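Glutamyl-tRNA(Gln) amidotransferase subunit B, mitochondrial (Saccharomyces cerevisiae, PDB 4N0H) forms the GatB-type subunit of a mitochondrial amidotransferase complex, in which it assembles with partner subunits including subunit F. Local coordinates at residues L74-G79 and D299-V304. Numbering follows the deposited sequence.
Sequences LSLALG and DVISGV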
ATOM      1  N   LEU B  74      10.801  14.815 -23.969  1.00 28.39           N
ATOM      2  CA  LEU B  74      10.951  16.152 -23.408  1.00 28.29           C
ATOM      3  C   LEU B  74      12.324  16.345 -22.759  1.00 27.78           C
ATOM      4  O   LEU B  74      12.959  17.376 -22.953  1.00 31.13           O
ATOM      5  CB  LEU B  74       9.843  16.452 -22.399  1.00 25.95           C
ATOM      6  CG  LEU B  74       9.936  17.842 -21.774  1.00 29.20           C
ATOM      7  CD1 LEU B  74       9.869  18.932 -22.852  1.00 32.07           C
ATOM      8  CD2 LEU B  74       8.848  18.033 -20.734  1.00 29.93           C
ATOM      9  N   SER B  75      12.773  15.355 -21.989  1.00 26.64           N
ATOM     10  CA  SER B  75      14.074  15.429 -21.322  1.00 27.33           C
ATOM     11  C   SER B  75      15.193  15.587 -22.346  1.00 29.25           C
ATOM     12  O   SER B  75      16.106  16.387 -22.162  1.00 31.71           O
ATOM     13  CB  SER B  75      14.330  14.175 -20.482  1.00 26.59           C
ATOM     14  OG  SER B  75      13.295  13.964 -19.538  1.00 27.86           O
ATOM     15  N   LEU B  76      15.107  14.820 -23.427  1.00 29.92           N
ATOM     16  CA  LEU B  76      16.112  14.857 -24.482  1.00 33.14           C
ATOM     17  C   LEU B  76      16.126  16.218 -25.175  1.00 33.75           C
ATOM     18  O   LEU B  76      17.189  16.776 -25.444  1.00 31.08           O
ATOM     19  CB  LEU B  76      15.858  13.741 -25.497  1.00 33.51           C
ATOM     20  CG  LEU B  76      16.182  12.327 -25.013  1.00 38.91           C
ATOM     21  CD1 LEU B  76      15.719  11.287 -26.019  1.00 38.49           C
ATOM     22  CD2 LEU B  76      17.675  12.193 -24.756  1.00 39.43           C
ATOM     23  N   ALA B  77      14.942  16.754 -25.445  1.00 37.48           N
ATOM     24  CA  ALA B  77      14.827  18.048 -26.108  1.00 36.63           C
ATOM     25  C   ALA B  77      15.413  19.170 -25.259  1.00 36.37           C
ATOM     26  O   ALA B  77      15.945  20.145 -25.789  1.00 38.03           O
ATOM     27  CB  ALA B  77      13.374  18.343 -26.452  1.00 35.17           C
ATOM     28  N   LEU B  78      15.316  19.025 -23.940  1.00 33.86           N
ATOM     29  CA  LEU B  78      15.814  20.037 -23.011  1.00 35.19           C
ATOM     30  C   LEU B  78      17.280  19.819 -22.636  1.00 36.18           C
ATOM     31  O   LEU B  78      17.916  20.701 -22.061  1.00 37.14           O
ATOM     32  CB  LEU B  78      14.975  20.043 -21.731  1.00 33.48           C
ATOM     33  CG  LEU B  78      13.482  20.346 -21.849  1.00 34.93           C
ATOM     34  CD1 LEU B  78      12.821  20.135 -20.500  1.00 36.23           C
ATOM     35  CD2 LEU B  78      13.232  21.761 -22.368  1.00 36.39           C
ATOM     36  N   GLY B  79      17.806  18.642 -22.951  1.00 35.99           N
ATOM     37  CA  GLY B  79      19.148  18.282 -22.526  1.00 37.54           C
ATOM     38  C   GLY B  79      19.196  17.967 -21.040  1.00 40.25           C
ATOM     39  O   GLY B  79      20.225  18.140 -20.388  1.00 40.50           O
ATOM     40  N   ASP B 299      20.001   2.165 -23.147  1.00 28.71           N
ATOM     41  CA  ASP B 299      19.563   2.110 -24.543  1.00 31.31           C
ATOM     42  C   ASP B 299      18.200   2.766 -24.781  1.00 33.48           C
ATOM     43  O   ASP B 299      17.769   2.917 -25.924  1.00 33.49           O
ATOM     44  CB  ASP B 299      19.587   0.676 -25.097  1.00 35.49           C
ATOM     45  CG  ASP B 299      18.537  -0.235 -24.463  1.00 41.73           C
ATOM     46  OD1 ASP B 299      18.577  -1.452 -24.746  1.00 44.89           O
ATOM     47  OD2 ASP B 299      17.674   0.242 -23.694  1.00 37.48           O
ATOM     48  N   VAL B 300      17.516   3.127 -23.698  1.00 32.02           N
ATOM     49  CA  VAL B 300      16.271   3.878 -23.822  1.00 27.20           C
ATOM     50  C   VAL B 300      16.610   5.291 -24.296  1.00 28.16           C
ATOM     51  O   VAL B 300      15.908   5.863 -25.128  1.00 33.12           O
ATOM     52  CB  VAL B 300      15.482   3.925 -22.494  1.00 27.66           C
ATOM     53  CG1 VAL B 300      14.214   4.756 -22.650  1.00 25.10           C
ATOM     54  CG2 VAL B 300      15.129   2.522 -22.033  1.00 27.32           C
ATOM     55  N   ILE B 301      17.708   5.832 -23.772  1.00 27.26           N
ATOM     56  CA  ILE B 301      18.191   7.154 -24.167  1.00 31.75           C
ATOM     57  C   ILE B 301      18.514   7.227 -25.657  1.00 32.78           C
ATOM     58  O   ILE B 301      17.991   8.082 -26.372  1.00 35.43           O
ATOM     59  CB  ILE B 301      19.455   7.545 -23.394  1.00 33.69           C
ATOM     60  CG1 ILE B 301      19.237   7.391 -21.889  1.00 41.55           C
ATOM     61  CG2 ILE B 301      19.857   8.969 -23.742  1.00 35.21           C
ATOM     62  CD1 ILE B 301      18.469   8.529 -21.266  1.00 41.93           C
ATOM     63  N   SER B 302      19.379   6.332 -26.126  1.00 34.86           N
ATOM     64  CA  SER B 302      19.740   6.311 -27.542  1.00 38.70           C
ATOM     65  C   SER B 302      18.557   5.923 -28.429  1.00 36.22           C
ATOM     66  O   SER B 302      18.407   6.445 -29.527  1.00 36.05           O
ATOM     67  CB  SER B 302      20.931   5.379 -27.794  1.00 45.97           C
ATOM     68  OG  SER B 302      20.761   4.146 -27.112  1.00 53.43           O
ATOM     69  N   GLY B 303      17.715   5.015 -27.943  1.00 38.86           N
ATOM     70  CA  GLY B 303      16.549   4.582 -28.695  1.00 38.34           C
ATOM     71  C   GLY B 303      15.576   5.711 -28.986  1.00 34.19           C
ATOM     72  O   GLY B 303      15.208   5.949 -30.140  1.00 32.03           O
ATOM     73  N   VAL B 304      15.161   6.413 -27.934  1.00 33.03           N
ATOM     74  CA  VAL B 304      14.227   7.532 -28.064  1.00 31.14           C
ATOM     75  C   VAL B 304      14.857   8.690 -28.845  1.00 29.98           C
ATOM     76  O   VAL B 304      14.163   9.432 -29.541  1.00 31.71           O
ATOM     77  CB  VAL B 304      13.717   7.998 -26.669  1.00 27.93           C
ATOM     78  CG1 VAL B 304      12.837   9.236 -26.780  1.00 30.72           C
ATOM     79  CG2 VAL B 304      12.952   6.870 -25.988  1.00 26.62           C
TER
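With chi1 at -72° Leu76 sets its CG anti to its own carbonyl carbon, which swings the forked end towards Ile301 and Val304, and chi2 of 172° then holds CD1 anti to CA. This helix-to-helix contact lies in the GatB/GatE catalytic domain and joins the C-terminal end of helix 65-78 to the short helix 298-306, some 220 residues further along the chain. Leucine suits this place because its two methyls can serve two neighbours one turn apart: CD2 of Leu76 meets CG2 of Ile301 at 4.0 Å, while CD1 of Leu76 turns to Val304. In both beta-branched partners the methyl that touches is the one anti to the backbone N (Val304 CG1, chi1 175°). Ile301 also packs on Met72, and Val304 on Leu69 and Lys73, which continues the contact along helix 65-78. Another face of that helix meets strand 102-120, where small Ser75 lies on Phe111 and Ala112, its hydroxyl satisfied by Ala71 O. Gly79, whose positive phi is easy for glycine, is the C-prime residue of a Schellman motif that ends the helix. Subunit F borders helix 298-306, its Tyr112 packing on Val304, whose CG1 lies 3.6 Å from Leu76 CD1.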